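Local structure of 6-pyruvoyl tetrahydropterin synthase (Plasmodium falciparum, 1Y13) at residues A[19-31]-A[61-75]. The protein belongs to the 6-pyruvoyl tetrahydropterin synthase family, binds biopterin and zinc, and assembles as six subunits, with a beta sheet that continues from one subunit into the next. Residues are numbered along the deposited sequence; the frame is centred on the assembly and turned at random.
Sequences NSSAEVSVESPSF and GYVRDDGYVIDFSIL. With BIO (biopterin), chain G.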
ATOM      1  N   ASN A  19      25.352  -9.074  15.638  1.00 59.13           N
ATOM      2  CA  ASN A  19      25.997  -7.896  14.940  1.00 60.35           C
ATOM      3  C   ASN A  19      25.382  -6.486  15.236  1.00 60.14           C
ATOM      4  O   ASN A  19      24.155  -6.348  15.422  1.00 60.29           O
ATOM      5  CB  ASN A  19      26.045  -8.175  13.428  1.00 66.53           C
ATOM      6  CG  ASN A  19      27.224  -7.523  12.741  1.00 67.62           C
ATOM      7  OD1 ASN A  19      28.322  -8.086  12.707  1.00 71.71           O
ATOM      8  ND2 ASN A  19      27.002  -6.343  12.167  1.00 66.70           N
ATOM      9  N   SER A  20      26.226  -5.437  15.199  1.00 60.23           N
ATOM     10  CA  SER A  20      25.868  -4.110  15.755  1.00 58.69           C
ATOM     11  C   SER A  20      25.543  -2.965  14.784  1.00 59.25           C
ATOM     12  O   SER A  20      24.962  -1.951  15.206  1.00 59.05           O
ATOM     13  CB  SER A  20      26.922  -3.628  16.774  1.00 62.94           C
ATOM     14  OG  SER A  20      28.170  -3.342  16.155  1.00 70.36           O
ATOM     15  N   SER A  21      25.906  -3.099  13.507  1.00 56.87           N
ATOM     16  CA  SER A  21      25.426  -2.139  12.523  1.00 57.88           C
ATOM     17  C   SER A  21      23.899  -2.153  12.417  1.00 57.92           C
ATOM     18  O   SER A  21      23.256  -3.187  12.648  1.00 56.79           O
ATOM     19  CB  SER A  21      26.072  -2.346  11.143  1.00 60.03           C
ATOM     20  OG  SER A  21      25.334  -3.258  10.364  1.00 59.03           O
ATOM     21  N   ALA A  22      23.337  -0.981  12.104  1.00 57.35           N
ATOM     22  CA  ALA A  22      21.905  -0.764  12.006  1.00 56.25           C
ATOM     23  C   ALA A  22      21.632   0.118  10.787  1.00 57.20           C
ATOM     24  O   ALA A  22      22.489   0.891  10.388  1.00 55.81           O
ATOM     25  CB  ALA A  22      21.401  -0.101  13.263  1.00 51.75           C
ATOM     26  N   GLU A  23      20.446  -0.007  10.200  1.00 56.46           N
ATOM     27  CA  GLU A  23      20.047   0.838   9.067  1.00 57.10           C
ATOM     28  C   GLU A  23      18.858   1.697   9.406  1.00 57.13           C
ATOM     29  O   GLU A  23      18.028   1.320  10.238  1.00 55.47           O
ATOM     30  CB  GLU A  23      19.736  -0.005   7.836  1.00 55.45           C
ATOM     31  CG  GLU A  23      20.925  -0.824   7.366  1.00 66.02           C
ATOM     32  CD  GLU A  23      20.601  -1.874   6.304  1.00 66.26           C
ATOM     33  OE1 GLU A  23      19.461  -2.387   6.280  1.00 74.98           O
ATOM     34  OE2 GLU A  23      21.503  -2.199   5.499  1.00 72.03           O
ATOM     35  N   VAL A  24      18.794   2.878   8.792  1.00 55.79           N
ATOM     36  CA  VAL A  24      17.563   3.673   8.778  1.00 55.62           C
ATOM     37  C   VAL A  24      17.206   3.976   7.319  1.00 57.68           C
ATOM     38  O   VAL A  24      18.091   4.126   6.461  1.00 55.04           O
ATOM     39  CB  VAL A  24      17.663   4.989   9.599  1.00 53.57           C
ATOM     40  CG1 VAL A  24      17.690   4.704  11.104  1.00 50.60           C
ATOM     41  CG2 VAL A  24      18.898   5.824   9.192  1.00 53.46           C
ATOM     42  N   SER A  25      15.913   4.016   7.031  1.00 56.60           N
ATOM     43  CA  SER A  25      15.440   4.371   5.697  1.00 57.54           C
ATOM     44  C   SER A  25      14.225   5.230   5.777  1.00 56.47           C
ATOM     45  O   SER A  25      13.449   5.150   6.732  1.00 55.02           O
ATOM     46  CB  SER A  25      15.148   3.157   4.791  1.00 57.43           C
ATOM     47  OG  SER A  25      14.158   2.325   5.319  1.00 62.09           O
ATOM     48  N   VAL A  26      14.095   6.066   4.758  1.00 55.44           N
ATOM     49  CA  VAL A  26      12.942   6.940   4.596  1.00 57.16           C
ATOM     50  C   VAL A  26      12.372   6.734   3.186  1.00 57.41           C
ATOM     51  O   VAL A  26      13.110   6.531   2.230  1.00 55.45           O
ATOM     52  CB  VAL A  26      13.309   8.429   4.854  1.00 55.09           C
ATOM     53  CG1 VAL A  26      13.701   8.620   6.300  1.00 50.82           C
ATOM     54  CG2 VAL A  26      14.475   8.861   3.939  1.00 57.28           C
ATOM     55  N   GLU A  27      11.055   6.746   3.086  1.00 57.09           N
ATOM     56  CA  GLU A  27      10.365   6.568   1.811  1.00 59.40           C
ATOM     57  C   GLU A  27       9.066   7.315   1.913  1.00 58.71           C
ATOM     58  O   GLU A  27       8.446   7.305   2.968  1.00 60.24           O
ATOM     59  CB  GLU A  27      10.087   5.080   1.555  1.00 63.22           C
ATOM     60  CG  GLU A  27       8.891   4.513   2.335  1.00 70.63           C
ATOM     61  CD  GLU A  27       8.815   2.977   2.287  1.00 72.07           C
ATOM     62  N   SER A  28       8.649   7.984   0.843  1.00 60.66           N
ATOM     63  CA  SER A  28       7.337   8.626   0.830  1.00 57.39           C
ATOM     64  C   SER A  28       6.942   8.948  -0.598  1.00 59.22           C
ATOM     65  O   SER A  28       7.809   9.317  -1.412  1.00 59.49           O
ATOM     66  CB  SER A  28       7.378   9.936   1.627  1.00 62.81           C
ATOM     67  OG  SER A  28       6.190  10.702   1.426  1.00 65.20           O
ATOM     68  N   PRO A  29       5.632   8.861  -0.898  1.00 60.03           N
ATOM     69  CA  PRO A  29       5.022   9.451  -2.108  1.00 59.34           C
ATOM     70  C   PRO A  29       5.498  10.882  -2.370  1.00 60.85           C
ATOM     71  O   PRO A  29       5.444  11.344  -3.508  1.00 62.26           O
ATOM     72  CB  PRO A  29       3.547   9.523  -1.729  1.00 59.53           C
ATOM     73  CG  PRO A  29       3.326   8.362  -0.803  1.00 62.88           C
ATOM     74  CD  PRO A  29       4.639   8.139  -0.070  1.00 60.06           C
ATOM     75  N   SER A  30       5.931  11.583  -1.319  1.00 60.95           N
ATOM     76  CA  SER A  30       6.348  12.975  -1.435  1.00 59.66           C
ATOM     77  C   SER A  30       7.755  13.092  -2.002  1.00 60.17           C
ATOM     78  O   SER A  30       8.115  14.140  -2.554  1.00 60.97           O
ATOM     79  CB  SER A  30       6.290  13.650  -0.054  1.00 73.51           C
ATOM     80  OG  SER A  30       7.177  14.765   0.027  1.00 80.11           O
ATOM     81  N   PHE A  31       8.576  12.040  -1.850  1.00 60.03           N
ATOM     82  CA  PHE A  31       9.919  12.027  -2.434  1.00 58.05           C
ATOM     83  C   PHE A  31       9.815  11.678  -3.926  1.00 60.23           C
ATOM     84  O   PHE A  31      10.296  10.626  -4.372  1.00 59.39           O
ATOM     85  CB  PHE A  31      10.851  11.025  -1.736  1.00 62.54           C
ATOM     86  CG  PHE A  31      10.909  11.166  -0.235  1.00 66.88           C
ATOM     87  CD1 PHE A  31      10.645  12.389   0.391  1.00 65.86           C
ATOM     88  CD2 PHE A  31      11.274  10.082   0.547  1.00 66.92           C
ATOM     89  CE1 PHE A  31      10.702  12.513   1.778  1.00 72.74           C
ATOM     90  CE2 PHE A  31      11.334  10.189   1.944  1.00 68.92           C
ATOM     91  CZ  PHE A  31      11.060  11.403   2.560  1.00 62.86           C
ATOM     92  N   GLY A  61      24.778   2.336   9.333  1.00 56.15           N
ATOM     93  CA  GLY A  61      25.725   2.913  10.266  1.00 57.35           C
ATOM     94  C   GLY A  61      25.658   2.176  11.586  1.00 57.07           C
ATOM     95  O   GLY A  61      25.579   0.957  11.603  1.00 56.51           O
ATOM     96  N   TYR A  62      25.701   2.937  12.676  1.00 55.95           N
ATOM     97  CA  TYR A  62      25.676   2.426  14.040  1.00 57.76           C
ATOM     98  C   TYR A  62      24.823   3.343  14.869  1.00 57.26           C
ATOM     99  O   TYR A  62      24.722   4.532  14.572  1.00 57.80           O
ATOM    100  CB  TYR A  62      27.102   2.372  14.640  1.00 53.66           C
ATOM    101  CG  TYR A  62      27.997   1.446  13.862  1.00 56.06           C
ATOM    102  CD1 TYR A  62      28.052   0.093  14.167  1.00 57.15           C
ATOM    103  CD2 TYR A  62      28.742   1.913  12.768  1.00 55.61           C
ATOM    104  CE1 TYR A  62      28.845  -0.771  13.431  1.00 55.29           C
ATOM    105  CE2 TYR A  62      29.535   1.049  12.023  1.00 57.76           C
ATOM    106  CZ  TYR A  62      29.579  -0.293  12.369  1.00 53.94           C
ATOM    107  OH  TYR A  62      30.348  -1.168  11.654  1.00 57.36           O
ATOM    108  N   VAL A  63      24.201   2.805  15.902  1.00 56.05           N
ATOM    109  CA  VAL A  63      23.490   3.647  16.842  1.00 57.41           C
ATOM    110  C   VAL A  63      24.527   4.521  17.574  1.00 57.87           C
ATOM    111  O   VAL A  63      25.402   4.002  18.228  1.00 57.11           O
ATOM    112  CB  VAL A  63      22.641   2.798  17.834  1.00 55.01           C
ATOM    113  CG1 VAL A  63      21.966   3.688  18.852  1.00 54.28           C
ATOM    114  CG2 VAL A  63      21.599   1.963  17.070  1.00 55.68           C
ATOM    115  N   ARG A  64      24.437   5.839  17.427  1.00 57.47           N
ATOM    116  CA  ARG A  64      25.398   6.747  18.059  1.00 57.23           C
ATOM    117  C   ARG A  64      24.927   7.160  19.443  1.00 57.64           C
ATOM    118  O   ARG A  64      23.856   6.744  19.880  1.00 56.64           O
ATOM    119  CB  ARG A  64      25.630   8.003  17.215  1.00 52.59           C
ATOM    120  CG  ARG A  64      25.947   7.782  15.744  1.00 52.90           C
ATOM    121  CD  ARG A  64      26.830   6.570  15.463  1.00 57.10           C
ATOM    122  NE  ARG A  64      28.135   6.553  16.121  1.00 63.74           N
ATOM    123  CZ  ARG A  64      29.054   7.505  16.008  1.00 67.15           C
ATOM    124  NH1 ARG A  64      28.782   8.594  15.304  1.00 70.23           N
ATOM    125  NH2 ARG A  64      30.227   7.383  16.621  1.00 52.81           N
ATOM    126  N   ASP A  65      25.712   8.010  20.106  1.00 56.69           N
ATOM    127  CA  ASP A  65      25.381   8.500  21.450  1.00 57.41           C
ATOM    128  C   ASP A  65      24.137   9.401  21.552  1.00 57.33           C
ATOM    129  O   ASP A  65      23.674   9.685  22.644  1.00 57.03           O
ATOM    130  CB  ASP A  65      26.606   9.136  22.153  1.00 60.32           C
ATOM    131  CG  ASP A  65      27.016  10.507  21.576  1.00 65.50           C
ATOM    132  OD1 ASP A  65      26.310  11.098  20.724  1.00 67.34           O
ATOM    133  OD2 ASP A  65      28.085  11.008  21.999  1.00 69.15           O
ATOM    134  N   ASP A  66      23.605   9.853  20.417  1.00 57.45           N
ATOM    135  CA  ASP A  66      22.328  10.565  20.419  1.00 56.95           C
ATOM    136  C   ASP A  66      21.127   9.613  20.248  1.00 57.34           C
ATOM    137  O   ASP A  66      19.969  10.046  20.314  1.00 57.41           O
ATOM    138  CB  ASP A  66      22.306  11.715  19.384  1.00 56.11           C
ATOM    139  CG  ASP A  66      22.587  11.251  17.951  1.00 55.81           C
ATOM    140  OD1 ASP A  66      22.869  10.058  17.719  1.00 55.79           O
ATOM    141  OD2 ASP A  66      22.513  12.092  17.035  1.00 63.97           O
ATOM    142  N   GLY A  67      21.415   8.326  20.024  1.00 56.41           N
ATOM    143  CA  GLY A  67      20.388   7.297  19.856  1.00 56.48           C
ATOM    144  C   GLY A  67      19.997   6.968  18.421  1.00 56.62           C
ATOM    145  O   GLY A  67      19.147   6.119  18.192  1.00 55.88           O
ATOM    146  N   TYR A  68      20.637   7.632  17.465  1.00 56.17           N
ATOM    147  CA  TYR A  68      20.333   7.498  16.047  1.00 55.92           C
ATOM    148  C   TYR A  68      21.471   6.888  15.234  1.00 56.72           C
ATOM    149  O   TYR A  68      22.641   7.061  15.578  1.00 55.26           O
ATOM    150  CB  TYR A  68      20.098   8.877  15.428  1.00 49.80           C
ATOM    151  CG  TYR A  68      19.008   9.729  16.016  1.00 49.75           C
ATOM    152  CD1 TYR A  68      17.895   9.167  16.650  1.00 43.99           C
ATOM    153  CD2 TYR A  68      19.076  11.115  15.912  1.00 43.83           C
ATOM    154  CE1 TYR A  68      16.886   9.979  17.164  1.00 48.58           C
ATOM    155  CE2 TYR A  68      18.067  11.931  16.416  1.00 48.63           C
ATOM    156  CZ  TYR A  68      16.979  11.363  17.046  1.00 48.32           C
ATOM    157  OH  TYR A  68      15.982  12.178  17.548  1.00 51.49           O
ATOM    158  N   VAL A  69      21.131   6.226  14.126  1.00 56.17           N
ATOM    159  CA  VAL A  69      22.117   5.999  13.080  1.00 56.71           C
ATOM    160  C   VAL A  69      22.456   7.379  12.508  1.00 57.75           C
ATOM    161  O   VAL A  69      23.621   7.774  12.459  1.00 57.22           O
ATOM    162  CB  VAL A  69      21.609   5.056  11.968  1.00 54.65           C
ATOM    163  CG1 VAL A  69      22.555   5.075  10.763  1.00 53.49           C
ATOM    164  CG2 VAL A  69      21.459   3.641  12.494  1.00 52.94           C
ATOM    165  N   ILE A  70      21.402   8.087  12.096  1.00 57.11           N
ATOM    166  CA  ILE A  70      21.389   9.499  11.699  1.00 56.77           C
ATOM    167  C   ILE A  70      19.918   9.964  11.825  1.00 56.47           C
ATOM    168  O   ILE A  70      19.006   9.152  11.688  1.00 55.73           O
ATOM    169  CB  ILE A  70      21.978   9.743  10.250  1.00 53.07           C
ATOM    170  CG1 ILE A  70      22.156  11.236   9.950  1.00 56.10           C
ATOM    171  CG2 ILE A  70      21.145   9.076   9.140  1.00 47.49           C
ATOM    172  CD1 ILE A  70      23.172  11.536   8.858  1.00 58.97           C
ATOM    173  N   ASP A  71      19.700  11.244  12.124  1.00 56.20           N
ATOM    174  CA  ASP A  71      18.350  11.814  12.248  1.00 56.86           C
ATOM    175  C   ASP A  71      17.526  11.600  10.970  1.00 56.59           C
ATOM    176  O   ASP A  71      17.989  11.904   9.884  1.00 54.83           O
ATOM    177  CB  ASP A  71      18.439  13.309  12.568  1.00 55.81           C
ATOM    178  CG  ASP A  71      17.177  13.853  13.253  1.00 54.82           C
ATOM    179  OD1 ASP A  71      16.057  13.470  12.873  1.00 55.05           O
ATOM    180  OD2 ASP A  71      17.302  14.675  14.182  1.00 58.75           O
ATOM    181  N   PHE A  72      16.321  11.050  11.105  1.00 56.60           N
ATOM    182  CA  PHE A  72      15.440  10.853   9.952  1.00 57.51           C
ATOM    183  C   PHE A  72      15.241  12.187   9.212  1.00 56.95           C
ATOM    184  O   PHE A  72      15.231  12.212   7.991  1.00 56.85           O
ATOM    185  CB  PHE A  72      14.060  10.336  10.364  1.00 54.89           C
ATOM    186  CG  PHE A  72      14.018   8.879  10.785  1.00 53.73           C
ATOM    187  CD1 PHE A  72      14.508   7.877   9.961  1.00 50.25           C
ATOM    188  CD2 PHE A  72      13.354   8.514  11.954  1.00 46.94           C
ATOM    189  CE1 PHE A  72      14.415   6.547  10.344  1.00 52.19           C
ATOM    190  CE2 PHE A  72      13.249   7.183  12.343  1.00 50.58           C
ATOM    191  CZ  PHE A  72      13.792   6.198  11.552  1.00 46.43           C
ATOM    192  N   SER A  73      15.104  13.289   9.958  1.00 56.18           N
ATOM    193  CA  SER A  73      14.857  14.611   9.358  1.00 57.68           C
ATOM    194  C   SER A  73      15.955  15.090   8.402  1.00 57.45           C
ATOM    195  O   SER A  73      15.672  15.767   7.427  1.00 57.23           O
ATOM    196  CB  SER A  73      14.597  15.666  10.430  1.00 56.51           C
ATOM    197  OG  SER A  73      15.800  15.959  11.104  1.00 64.25           O
ATOM    198  N   ILE A  74      17.204  14.729   8.674  1.00 57.36           N
ATOM    199  CA  ILE A  74      18.286  15.023   7.738  1.00 57.84           C
ATOM    200  C   ILE A  74      18.087  14.266   6.398  1.00 58.64           C
ATOM    201  O   ILE A  74      18.234  14.836   5.316  1.00 58.77           O
ATOM    202  CB  ILE A  74      19.665  14.702   8.361  1.00 59.96           C
ATOM    203  CG1 ILE A  74      19.921  15.619   9.573  1.00 57.04           C
ATOM    204  CG2 ILE A  74      20.775  14.807   7.307  1.00 57.98           C
ATOM    205  CD1 ILE A  74      21.168  15.265  10.394  1.00 55.07           C
ATOM    206  N   LEU A  75      17.764  12.981   6.473  1.00 58.29           N
ATOM    207  CA  LEU A  75      17.588  12.200   5.257  1.00 57.59           C
ATOM    208  C   LEU A  75      16.411  12.727   4.448  1.00 57.18           C
ATOM    209  O   LEU A  75      16.499  12.837   3.222  1.00 58.59           O
ATOM    210  CB  LEU A  75      17.410  10.704   5.561  1.00 56.48           C
ATOM    211  CG  LEU A  75      18.449   9.980   6.431  1.00 63.34           C
ATOM    212  CD1 LEU A  75      18.100   8.517   6.551  1.00 60.26           C
ATOM    213  CD2 LEU A  75      19.852  10.141   5.866  1.00 61.20           C
TER
HETATM  214  N1  BIO G 175      15.655   9.851  13.784  1.00 55.02           N
HETATM  215  N2  BIO G 175      17.032   8.076  13.248  1.00 53.54           N
HETATM  216  C2  BIO G 175      15.998   8.565  13.984  1.00 56.14           C
HETATM  217  N3  BIO G 175      15.336   7.793  14.885  1.00 53.66           N
HETATM  218  C4  BIO G 175      14.319   8.273  15.640  1.00 52.48           C
HETATM  219  O4  BIO G 175      13.718   7.571  16.465  1.00 55.69           O
HETATM  220  C4A BIO G 175      13.871   9.665  15.454  1.00 55.45           C
HETATM  221  C8A BIO G 175      14.623  10.420  14.465  1.00 55.82           C
HETATM  222  N8  BIO G 175      14.267  11.688  14.262  1.00 62.63           N
HETATM  223  C7  BIO G 175      13.270  12.254  14.942  1.00 60.76           C
HETATM  224  C6  BIO G 175      12.524  11.572  15.858  1.00 57.61           C
HETATM  225  N5  BIO G 175      12.853  10.263  16.124  1.00 62.09           N
HETATM  226  C9  BIO G 175      11.433  12.338  16.585  1.00 66.43           C
HETATM  227  O9  BIO G 175      10.990  11.705  17.811  1.00 61.11           O
HETATM  228  C10 BIO G 175      10.103  12.666  15.872  1.00 77.65           C
HETATM  229  O10 BIO G 175       9.351  11.477  15.484  1.00 63.40           O
HETATM  230  C11 BIO G 175      10.263  13.804  14.848  1.00 77.71           C
HETATM  231  O   HOH W   1      24.960   0.145  16.673  1.00 59.15           O
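Phe72 works on two fronts: its CE1 lies 3.7 Å from Val24 CB, while one ring face carries the biopterin pterin, with BIO C2 3.3 Å above the ring plane and offset toward the rim. Tyr68 takes the other side, so the pterin is sandwiched between two aromatic rings. Backbone groups grip its edge: Ile70 O accepts from BIO N2 (2.7 Å), and Phe72 N donates to BIO N1 (3.0 Å). Asp71, between them, caps the helix through OD1, which Ser73 N meets from above the carboxylate plane. In Val24, chi1 of -72° sets CG1 anti to the carbonyl carbon and CG2 between the backbone N and that carbon, where it meets Leu75 CD1 and Ile70 CG2. Val26 puts one methyl on each of two helix residues, CG1 against Phe72 CD1 and CG2 3.8 Å from Leu75 CB. Nearer the start of the strand, Ala22 and Gly61 form an antiparallel hydrogen-bonded pair; Gly61 N reaches Ala22 O at 2.9 Å, nearly straight at 174°. Ala22 CB also touches Val69 CG2. Residues 22-26 lie between strand 49-62 and a strand of the second subunit, whose Glu136 also binds this biopterin, while helix 72-86 packs over Val24 and Val26.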